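Local structure of high choriolytic enzyme 1 (Oryzias latipes, 3VTG) at residues A[35-40]-A[90-95]; A[43-46]-A[50-53]; A[114-117]-A[121-124]; A[129-134]-A[158-163]. The protein hydrolyses the inner layer of the fish egg envelope at hatching as a zinc-dependent endopeptidase of the astacin family. All coordinates share one frame; numbering follows the deposited sequence.

In the fold
Astacins illustrate how one catalytic cleft is built between two subdomains, and the four contacts fall two to each side. Interactions 1 and 2, about 14 Å apart between centres, share the region of helix 32-43: the first sets it beside the start of the zinc-binding helix 94-105, the second joins the turn after it to strand 51-55 of the five-stranded sheet. Along the chain, interaction 2 is nested inside the loop that interaction 1 closes. Interactions 3 and 4 follow in series in the largely irregular C-terminal part, also about 14 Å apart and touching through Trp124 and Ala132. Interaction 3 lies about 30 Å from interaction 1, on the other side of the chain's centre.

Interaction 1: A[35-40]-A[90-95]; sequences VATIEG and GCMYSG
Met92 meets Thr37 and Ile38 without help from any flat group; the one ring in the two segments, that of Tyr93, takes no part and has the carbonyl oxygen of Gly90 at its edge, in the ring plane. The contact is therefore a matter of a thioether and aliphatic carbons. Met92 SD lies 3.7 Å from Thr37 CG2, which also approaches CG of the methionine. From the next residue of the helix, Ile38 CG1 sits 4.0 Å from Met92 SD, and the two methyls Ile38 CD1 and Met92 CE meet at 4.1 Å, the side chains crossing at about a right angle. Met92 can hook round in this way because its chain folds at both chi2 and chi3 (60° and 67°). The backbone beneath it is an inverse gamma turn centred on Met92, closed by Tyr93 N bonding Cys91 O at 2.8 Å, and Tyr93 then stands at the N-cap position of helix 94-105, the helix that carries the zinc-binding His99 and His103 in the astacin fold. Cys91 ties this approach to Cys71 through a disulfide. Met92 also touches Ile86 of the sheet and Ile97 one turn into the helix, while Thr37 OG1 bonds back to Gly33 O.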
loop_
_atom_site.group_PDB
_atom_site.type_symbol
_atom_site.label_atom_id
_atom_site.label_comp_id
_atom_site.label_asym_id
_atom_site.label_seq_id
_atom_site.Cartn_x
_atom_site.Cartn_y
_atom_site.Cartn_z
ATOM N N VAL A 35 -8.142 17.767 0.106
ATOM C CA VAL A 35 -7.024 17.801 -0.839
ATOM C C VAL A 35 -5.703 17.950 -0.079
ATOM O O VAL A 35 -4.737 17.234 -0.354
ATOM C CB VAL A 35 -7.171 18.946 -1.870
ATOM C CG1 VAL A 35 -5.905 19.084 -2.706
ATOM C CG2 VAL A 35 -8.371 18.708 -2.776
ATOM N N ALA A 36 -5.673 18.868 0.886
ATOM C CA ALA A 36 -4.474 19.105 1.696
ATOM C C ALA A 36 -4.049 17.870 2.496
ATOM O O ALA A 36 -2.855 17.613 2.643
ATOM C CB ALA A 36 -4.666 20.310 2.604
ATOM N N THR A 37 -5.022 17.106 2.988
ATOM C CA THR A 37 -4.738 15.863 3.706
ATOM C C THR A 37 -4.072 14.836 2.789
ATOM O O THR A 37 -3.073 14.213 3.161
ATOM C CB THR A 37 -6.010 15.284 4.364
ATOM O OG1 THR A 37 -6.510 16.220 5.326
ATOM C CG2 THR A 37 -5.720 13.961 5.071
ATOM N N ILE A 38 -4.620 14.683 1.587
ATOM C CA ILE A 38 -4.071 13.765 0.592
ATOM C C ILE A 38 -2.651 14.182 0.197
ATOM O O ILE A 38 -1.738 13.354 0.184
ATOM C CB ILE A 38 -4.989 13.661 -0.648
ATOM C CG1 ILE A 38 -6.347 13.069 -0.249
ATOM C CG2 ILE A 38 -4.334 12.820 -1.743
ATOM C CD1 ILE A 38 -7.476 13.384 -1.210
ATOM N N GLU A 39 -2.461 15.468 -0.094
ATOM C CA GLU A 39 -1.145 15.962 -0.492
ATOM C C GLU A 39 -0.141 15.889 0.665
ATOM O O GLU A 39 1.047 15.653 0.446
ATOM C CB GLU A 39 -1.240 17.368 -1.107
ATOM C CG GLU A 39 -1.978 17.383 -2.446
ATOM C CD GLU A 39 -1.903 18.707 -3.197
ATOM O OE1 GLU A 39 -1.798 19.772 -2.549
ATOM O OE2 GLU A 39 -1.969 18.686 -4.450
ATOM N N GLY A 40 -0.628 16.061 1.893
ATOM C CA GLY A 40 0.201 15.896 3.087
ATOM C C GLY A 40 0.752 14.486 3.211
ATOM O O GLY A 40 1.933 14.294 3.509
ATOM N N GLY A 90 -14.270 7.124 5.517
ATOM C CA GLY A 90 -13.473 6.117 6.217
ATOM C C GLY A 90 -11.983 6.062 5.938
ATOM O O GLY A 90 -11.269 5.268 6.555
ATOM N N CYS A 91 -11.501 6.902 5.025
ATOM C CA CYS A 91 -10.123 6.775 4.544
ATOM C C CYS A 91 -9.263 8.032 4.664
ATOM O O CYS A 91 -8.078 7.996 4.325
ATOM C CB CYS A 91 -10.109 6.309 3.086
ATOM S SG CYS A 91 -11.160 4.892 2.719
ATOM N N MET A 92 -9.839 9.136 5.135
ATOM C CA MET A 92 -9.124 10.420 5.130
ATOM C C MET A 92 -8.162 10.556 6.315
ATOM O O MET A 92 -8.325 11.418 7.185
ATOM C CB MET A 92 -10.107 11.594 5.053
ATOM C CG MET A 92 -9.479 12.926 4.660
ATOM S SD MET A 92 -8.675 12.936 3.042
ATOM C CE MET A 92 -10.077 12.745 1.943
ATOM N N TYR A 93 -7.161 9.681 6.329
ATOM C CA TYR A 93 -6.151 9.629 7.377
ATOM C C TYR A 93 -4.817 9.381 6.705
ATOM O O TYR A 93 -4.722 8.563 5.786
ATOM C CB TYR A 93 -6.472 8.512 8.374
ATOM C CG TYR A 93 -7.828 8.672 9.015
ATOM C CD1 TYR A 93 -8.005 9.508 10.117
ATOM C CD2 TYR A 93 -8.942 8.003 8.505
ATOM C CE1 TYR A 93 -9.252 9.668 10.697
ATOM C CE2 TYR A 93 -10.194 8.158 9.081
ATOM C CZ TYR A 93 -10.340 8.989 10.175
ATOM O OH TYR A 93 -11.578 9.145 10.754
ATOM N N SER A 94 -3.791 10.086 7.162
ATOM C CA SER A 94 -2.486 10.052 6.506
ATOM C C SER A 94 -1.956 8.638 6.261
ATOM O O SER A 94 -1.554 8.317 5.147
ATOM C CB SER A 94 -1.463 10.875 7.283
ATOM O OG SER A 94 -0.281 11.031 6.518
ATOM N N GLY A 95 -1.972 7.800 7.297
ATOM C CA GLY A 95 -1.436 6.444 7.199
ATOM C C GLY A 95 -2.159 5.576 6.185
ATOM O O GLY A 95 -1.527 4.826 5.441
#

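Interaction 2: A[43-46]-A[50-53]; sequences RAFN and CIRF
Arg52 runs beside Asn46 on its way from CB to the guanidinium, after a bend at chi2 (-71°) that turns the chain toward the segment 43-46. Its CD is the first atom to arrive, 3.5 Å from Asn46 OD1. NE passes the same oxygen at longer range, and CZ then lies 3.8 Å from Asn46 O, with Asn46 CA over one face of the guanidinium. At the tip the two nitrogens part company. NH1 bonds Ile51 O at 2.8 Å, a contact in the guanidinium plane but reaching the oxygen from above its carbonyl plane, and also bonds Thr49 O, so that the group is fixed over the turn. NH2 reaches a water 3.3 Å away that donates in turn to Asn46 O. This turn closes a beta-alpha-beta crossover: strand 20-26, helix 32-43 and strand 51-55, the two strands lying parallel and adjacent, with Arg52 paired to Val20 and Ile22. A second water holds the segments together nearer the helix, donating to Asn46 OD1 and accepting from Phe53 N. On the inner side the polar contacts give way to a T-shaped pair, in which the edge of Phe53 meets a face of Phe45, CE2 standing 3.8 Å from Phe45 CD1 with the planes at 77°. Phe45 CB also packs on Ile51 CB at 4.2 Å, and the Phe45 side chain also touches Asn102 and Leu105 of the zinc-binding helix, while Leu101 touches Phe53.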
loop_
_atom_site.group_PDB
_atom_site.type_symbol
_atom_site.label_atom_id
_atom_site.label_comp_id
_atom_site.label_asym_id
_atom_site.label_seq_id
_atom_site.Cartn_x
_atom_site.Cartn_y
_atom_site.Cartn_z
ATOM N N ARG A 43 3.555 13.811 0.803
ATOM C CA ARG A 43 4.834 14.380 1.222
ATOM C C ARG A 43 5.673 13.426 2.067
ATOM O O ARG A 43 6.887 13.586 2.154
ATOM C CB ARG A 43 4.635 15.707 1.958
ATOM C CG ARG A 43 4.366 16.888 1.039
ATOM C CD ARG A 43 4.566 18.222 1.749
ATOM N NE ARG A 43 3.662 18.407 2.884
ATOM C CZ ARG A 43 2.400 18.819 2.791
ATOM N NH1 ARG A 43 1.856 19.094 1.611
ATOM N NH2 ARG A 43 1.672 18.953 3.888
ATOM N N ALA A 44 5.025 12.431 2.675
ATOM C CA ALA A 44 5.718 11.440 3.501
ATOM C C ALA A 44 6.766 10.641 2.725
ATOM O O ALA A 44 7.657 10.031 3.314
ATOM C CB ALA A 44 4.715 10.502 4.159
ATOM N N PHE A 45 6.653 10.650 1.399
ATOM C CA PHE A 45 7.579 9.927 0.535
ATOM C C PHE A 45 8.837 10.737 0.203
ATOM O O PHE A 45 9.835 10.174 -0.245
ATOM C CB PHE A 45 6.861 9.495 -0.750
ATOM C CG PHE A 45 5.813 8.439 -0.531
ATOM C CD1 PHE A 45 4.532 8.779 -0.096
ATOM C CD2 PHE A 45 6.105 7.100 -0.758
ATOM C CE1 PHE A 45 3.570 7.803 0.111
ATOM C CE2 PHE A 45 5.146 6.120 -0.555
ATOM C CZ PHE A 45 3.878 6.470 -0.118
ATOM N N ASN A 46 8.792 12.048 0.438
ATOM C CA ASN A 46 9.852 12.958 -0.016
ATOM C C ASN A 46 11.189 12.862 0.712
ATOM O O ASN A 46 12.246 12.965 0.086
ATOM C CB ASN A 46 9.360 14.410 0.010
ATOM C CG ASN A 46 8.241 14.669 -0.981
ATOM O OD1 ASN A 46 7.982 13.863 -1.877
ATOM N ND2 ASN A 46 7.573 15.804 -0.827
ATOM N N CYS A 50 12.973 8.370 -3.483
ATOM C CA CYS A 50 13.054 9.137 -4.728
ATOM C C CYS A 50 11.690 9.277 -5.431
ATOM O O CYS A 50 11.614 9.725 -6.581
ATOM C CB CYS A 50 14.126 8.556 -5.668
ATOM S SG CYS A 50 13.791 6.942 -6.422
ATOM N N ILE A 51 10.623 8.911 -4.720
ATOM C CA ILE A 51 9.251 9.046 -5.220
ATOM C C ILE A 51 8.757 10.479 -5.023
ATOM O O ILE A 51 8.895 11.044 -3.937
ATOM C CB ILE A 51 8.281 8.075 -4.491
ATOM C CG1 ILE A 51 8.738 6.611 -4.604
ATOM C CG2 ILE A 51 6.845 8.248 -4.976
ATOM C CD1 ILE A 51 8.833 6.056 -6.008
ATOM N N ARG A 52 8.188 11.056 -6.079
ATOM C CA ARG A 52 7.563 12.377 -6.006
ATOM C C ARG A 52 6.182 12.364 -6.659
ATOM O O ARG A 52 6.067 12.244 -7.875
ATOM C CB ARG A 52 8.433 13.445 -6.685
ATOM C CG ARG A 52 9.847 13.586 -6.146
ATOM C CD ARG A 52 9.895 14.208 -4.759
ATOM N NE ARG A 52 11.279 14.326 -4.310
ATOM C CZ ARG A 52 11.935 13.385 -3.633
ATOM N NH1 ARG A 52 11.333 12.248 -3.298
ATOM N NH2 ARG A 52 13.199 13.585 -3.286
ATOM N N PHE A 53 5.138 12.480 -5.847
ATOM C CA PHE A 53 3.788 12.647 -6.368
ATOM C C PHE A 53 3.585 14.121 -6.708
ATOM O O PHE A 53 3.774 14.987 -5.850
ATOM C CB PHE A 53 2.753 12.165 -5.348
ATOM C CG PHE A 53 2.800 10.684 -5.088
ATOM C CD1 PHE A 53 2.202 9.792 -5.971
ATOM C CD2 PHE A 53 3.446 10.179 -3.964
ATOM C CE1 PHE A 53 2.248 8.425 -5.741
ATOM C CE2 PHE A 53 3.494 8.812 -3.726
ATOM C CZ PHE A 53 2.895 7.935 -4.617
HETATM O O HOH W 1 5.569 13.013 -3.015
HETATM O O HOH W 2 14.852 12.078 -0.888
#

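Interaction 3: A[114-117]-A[121-124]; sequences SDRD and RINW
Ile122 packs its CG1 over a face of the Arg116 guanidinium, where a short 3-10 segment meets strand 120-122, half of the two-stranded antiparallel sheet with strand 169-171 in the C-terminal part of this astacin domain. The two side chains cross at about a right angle: Ile122 CG1 stands over the centre of the guanidinium face, 3.5 Å from Arg116 CZ. Trp124 comes in differently, its ring plane inclined 64° to the guanidinium, and Arg116 NH2 lies near the ring plane at the edge, 3.8 Å from CZ2. Ile122 links both neighbours, since its other branch, CG2, covers the centre of one face of the indole. Arg116 starts with CG wedged between its backbone N and carbonyl carbon (chi1 70°) and bends again at chi2, which brings the guanidinium across toward the strand. Its nitrogens are held in several directions: NH1 bonds Phe135 O and Gln111 O, while NE forms a salt bridge with Asp117 OD1 at 2.8 Å. With alanine at this position, Asp117 OD1 would probably lose its salt-bridge mate, Phe135 O and Gln111 O their shared donor, and Ile122 CG1 the group it covers. Asp117 has a second charged mate in Lys137, through OD2. Asp117 OD1 also accepts a hydrogen bond from a water 3.1 Å away, and that same water accepts from Ile122 N at 2.9 Å.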
loop_
_atom_site.group_PDB
_atom_site.type_symbol
_atom_site.label_atom_id
_atom_site.label_comp_id
_atom_site.label_asym_id
_atom_site.label_seq_id
_atom_site.Cartn_x
_atom_site.Cartn_y
_atom_site.Cartn_z
ATOM N N SER A 114 5.282 -14.456 0.249
ATOM C CA SER A 114 5.539 -15.874 0.011
ATOM C C SER A 114 6.047 -16.617 1.246
ATOM O O SER A 114 5.858 -17.827 1.357
ATOM C CB SER A 114 6.532 -16.042 -1.136
ATOM O OG SER A 114 7.754 -15.400 -0.828
ATOM N N ASP A 115 6.685 -15.892 2.164
ATOM C CA ASP A 115 7.257 -16.481 3.373
ATOM C C ASP A 115 6.379 -16.316 4.622
ATOM O O ASP A 115 6.818 -16.615 5.730
ATOM C CB ASP A 115 8.670 -15.922 3.624
ATOM C CG ASP A 115 8.697 -14.407 3.805
ATOM O OD1 ASP A 115 7.645 -13.744 3.681
ATOM O OD2 ASP A 115 9.789 -13.874 4.072
ATOM N N ARG A 116 5.137 -15.870 4.433
ATOM C CA ARG A 116 4.273 -15.468 5.549
ATOM C C ARG A 116 3.980 -16.553 6.593
ATOM O O ARG A 116 3.787 -16.237 7.766
ATOM C CB ARG A 116 2.964 -14.855 5.029
ATOM C CG ARG A 116 2.010 -15.836 4.357
ATOM C CD ARG A 116 0.914 -16.288 5.310
ATOM N NE ARG A 116 -0.005 -17.249 4.698
ATOM C CZ ARG A 116 -1.005 -16.925 3.881
ATOM N NH1 ARG A 116 -1.220 -15.657 3.550
ATOM N NH2 ARG A 116 -1.792 -17.874 3.387
ATOM N N ASP A 117 3.941 -17.817 6.170
ATOM C CA ASP A 117 3.615 -18.917 7.085
ATOM C C ASP A 117 4.690 -19.150 8.158
ATOM O O ASP A 117 4.465 -19.890 9.116
ATOM C CB ASP A 117 3.294 -20.209 6.314
ATOM C CG ASP A 117 1.913 -20.178 5.655
ATOM O OD1 ASP A 117 1.031 -19.419 6.109
ATOM O OD2 ASP A 117 1.709 -20.932 4.676
ATOM N N ARG A 121 -0.101 -17.108 11.312
ATOM C CA ARG A 121 -1.086 -18.127 10.998
ATOM C C ARG A 121 -2.352 -17.417 10.530
ATOM O O ARG A 121 -2.815 -16.469 11.169
ATOM C CB ARG A 121 -1.370 -18.986 12.232
ATOM C CG ARG A 121 -2.520 -19.965 12.062
ATOM C CD ARG A 121 -2.707 -20.846 13.287
ATOM N NE ARG A 121 -2.989 -20.103 14.521
ATOM C CZ ARG A 121 -2.220 -20.130 15.611
ATOM N NH1 ARG A 121 -1.109 -20.855 15.630
ATOM N NH2 ARG A 121 -2.560 -19.434 16.689
ATOM N N ILE A 122 -2.885 -17.854 9.394
ATOM C CA ILE A 122 -4.165 -17.350 8.906
ATOM C C ILE A 122 -5.259 -18.257 9.458
ATOM O O ILE A 122 -5.287 -19.459 9.170
ATOM C CB ILE A 122 -4.227 -17.303 7.358
ATOM C CG1 ILE A 122 -3.021 -16.551 6.763
ATOM C CG2 ILE A 122 -5.548 -16.706 6.889
ATOM C CD1 ILE A 122 -2.828 -15.122 7.245
ATOM N N ASN A 123 -6.148 -17.681 10.262
ATOM C CA ASN A 123 -7.239 -18.445 10.860
ATOM C C ASN A 123 -8.481 -18.378 9.976
ATOM O O ASN A 123 -9.407 -17.594 10.221
ATOM C CB ASN A 123 -7.524 -17.961 12.282
ATOM C CG ASN A 123 -6.265 -17.873 13.131
ATOM O OD1 ASN A 123 -5.505 -18.837 13.250
ATOM N ND2 ASN A 123 -6.039 -16.710 13.723
ATOM N N TRP A 124 -8.474 -19.217 8.942
ATOM C CA TRP A 124 -9.493 -19.214 7.895
ATOM C C TRP A 124 -10.908 -19.277 8.400
ATOM O O TRP A 124 -11.770 -18.561 7.899
ATOM C CB TRP A 124 -9.227 -20.338 6.898
ATOM C CG TRP A 124 -7.884 -20.213 6.222
ATOM C CD1 TRP A 124 -6.721 -20.926 6.503
ATOM C CD2 TRP A 124 -7.516 -19.298 5.131
ATOM N NE1 TRP A 124 -5.694 -20.533 5.683
ATOM C CE2 TRP A 124 -6.101 -19.558 4.839
ATOM C CE3 TRP A 124 -8.191 -18.328 4.398
ATOM C CZ2 TRP A 124 -5.417 -18.867 3.846
ATOM C CZ3 TRP A 124 -7.490 -17.636 3.403
ATOM C CH2 TRP A 124 -6.136 -17.901 3.137
HETATM O O HOH W 3 -1.394 -19.876 7.935
#

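Interaction 4: A[129-134]-A[158-163]; sequences PASAYN and DAFSIA
Ser131 O is gripped twice by Asn134, the residue that also flanks Phe160: the backbone N bonds it at 3.2 Å and the side-chain ND2 at 2.9 Å, both from the same face of the carbonyl plane. This clasp helps to set the rotation of the amide, whose ND2 lies 3.7 Å from Phe160 CE2 with amide and ring planes only 9° apart, although the approach to the ring is oblique. Ser131 itself sits over a face of the Phe160 ring in a CH-pi contact, CB being 3.8 Å from the ring centroid, while OG leans to the rim and comes 3.3 Å from CD1. Phe160 is presented by a type II turn from Asp158 to Ser161, closed by Ser161 N to Asp158 O; its positive phi of 56° is that of the third residue of such a turn. A glycine in place of Phe160 is likely to uncover Ser131 CB and deprive the Asn134 amide of its aromatic neighbour. Backbone bonding of Phe160 with Ile128 and packing on Phe135 seat the turn further. The arrangement belongs to the loop-rich C-terminal subdomain of astacins, here where Asn134 comes within about 7 Å of the catalytic zinc, side chain to ion, beside its ligand His109.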
loop_
_atom_site.group_PDB
_atom_site.type_symbol
_atom_site.label_atom_id
_atom_site.label_comp_id
_atom_site.label_asym_id
_atom_site.label_seq_id
_atom_site.Cartn_x
_atom_site.Cartn_y
_atom_site.Cartn_z
ATOM N N PRO A 129 -16.170 -15.163 4.778
ATOM C CA PRO A 129 -15.843 -15.964 3.591
ATOM C C PRO A 129 -15.578 -15.151 2.322
ATOM O O PRO A 129 -14.598 -15.413 1.625
ATOM C CB PRO A 129 -17.076 -16.853 3.433
ATOM C CG PRO A 129 -17.522 -17.072 4.837
ATOM C CD PRO A 129 -17.315 -15.740 5.513
ATOM N N ALA A 130 -16.423 -14.158 2.047
ATOM C CA ALA A 130 -16.266 -13.309 0.866
ATOM C C ALA A 130 -14.963 -12.504 0.855
ATOM O O ALA A 130 -14.557 -11.996 -0.190
ATOM C CB ALA A 130 -17.461 -12.378 0.728
ATOM N N SER A 131 -14.318 -12.395 2.015
ATOM C CA SER A 131 -13.097 -11.598 2.158
ATOM C C SER A 131 -11.834 -12.436 2.339
ATOM O O SER A 131 -10.733 -11.885 2.454
ATOM C CB SER A 131 -13.238 -10.617 3.321
ATOM O OG SER A 131 -14.221 -9.640 3.037
ATOM N N ALA A 132 -11.988 -13.758 2.354
ATOM C CA ALA A 132 -10.867 -14.673 2.581
ATOM C C ALA A 132 -9.749 -14.536 1.545
ATOM O O ALA A 132 -8.574 -14.723 1.868
ATOM C CB ALA A 132 -11.357 -16.112 2.669
ATOM N N TYR A 133 -10.109 -14.182 0.310
ATOM C CA TYR A 133 -9.127 -14.044 -0.772
ATOM C C TYR A 133 -8.027 -13.026 -0.454
ATOM O O TYR A 133 -6.919 -13.127 -0.977
ATOM C CB TYR A 133 -9.813 -13.697 -2.103
ATOM C CG TYR A 133 -10.244 -12.251 -2.210
ATOM C CD1 TYR A 133 -9.410 -11.294 -2.793
ATOM C CD2 TYR A 133 -11.481 -11.835 -1.717
ATOM C CE1 TYR A 133 -9.795 -9.966 -2.883
ATOM C CE2 TYR A 133 -11.876 -10.509 -1.802
ATOM C CZ TYR A 133 -11.030 -9.580 -2.386
ATOM O OH TYR A 133 -11.416 -8.263 -2.474
ATOM N N ASN A 134 -8.341 -12.053 0.404
ATOM C CA ASN A 134 -7.379 -11.030 0.830
ATOM C C ASN A 134 -6.214 -11.602 1.637
ATOM O O ASN A 134 -5.231 -10.908 1.900
ATOM C CB ASN A 134 -8.082 -9.954 1.661
ATOM C CG ASN A 134 -9.080 -9.148 0.855
ATOM O OD1 ASN A 134 -8.713 -8.417 -0.065
ATOM N ND2 ASN A 134 -10.351 -9.268 1.210
ATOM N N ASP A 158 -7.568 -8.466 13.494
ATOM C CA ASP A 158 -9.019 -8.596 13.413
ATOM C C ASP A 158 -9.588 -8.184 12.052
ATOM O O ASP A 158 -10.797 -8.032 11.905
ATOM C CB ASP A 158 -9.692 -7.806 14.549
ATOM C CG ASP A 158 -9.338 -6.319 14.536
ATOM O OD1 ASP A 158 -8.405 -5.913 13.809
ATOM O OD2 ASP A 158 -9.998 -5.550 15.272
ATOM N N ALA A 159 -8.720 -8.015 11.057
ATOM C CA ALA A 159 -9.161 -7.644 9.714
ATOM C C ALA A 159 -10.103 -8.710 9.170
ATOM O O ALA A 159 -9.762 -9.893 9.151
ATOM C CB ALA A 159 -7.967 -7.460 8.790
ATOM N N PHE A 160 -11.298 -8.285 8.761
ATOM C CA PHE A 160 -12.326 -9.183 8.216
ATOM C C PHE A 160 -12.721 -10.345 9.141
ATOM O O PHE A 160 -13.134 -11.406 8.672
ATOM C CB PHE A 160 -11.921 -9.693 6.823
ATOM C CG PHE A 160 -11.699 -8.596 5.823
ATOM C CD1 PHE A 160 -12.765 -7.822 5.376
ATOM C CD2 PHE A 160 -10.429 -8.333 5.327
ATOM C CE1 PHE A 160 -12.569 -6.807 4.454
ATOM C CE2 PHE A 160 -10.227 -7.316 4.404
ATOM C CZ PHE A 160 -11.298 -6.554 3.966
ATOM N N SER A 161 -12.602 -10.135 10.451
ATOM C CA SER A 161 -13.050 -11.122 11.430
ATOM C C SER A 161 -14.572 -11.227 11.430
ATOM O O SER A 161 -15.269 -10.213 11.378
ATOM C CB SER A 161 -12.560 -10.767 12.839
ATOM O OG SER A 161 -11.190 -11.083 13.020
ATOM N N ILE A 162 -15.077 -12.456 11.491
ATOM C CA ILE A 162 -16.518 -12.698 11.577
ATOM C C ILE A 162 -17.098 -12.180 12.898
ATOM O O ILE A 162 -18.210 -11.665 12.927
ATOM C CB ILE A 162 -16.861 -14.199 11.422
ATOM C CG1 ILE A 162 -16.441 -14.717 10.044
ATOM C CG2 ILE A 162 -18.350 -14.445 11.634
ATOM C CD1 ILE A 162 -16.318 -16.224 9.972
ATOM N N ALA A 163 -16.345 -12.322 13.986
ATOM C CA ALA A 163 -16.836 -11.959 15.317
ATOM C C ALA A 163 -15.692 -11.494 16.208
ATOM O O ALA A 163 -14.536 -11.872 15.990
ATOM C CB ALA A 163 -17.562 -13.136 15.951
#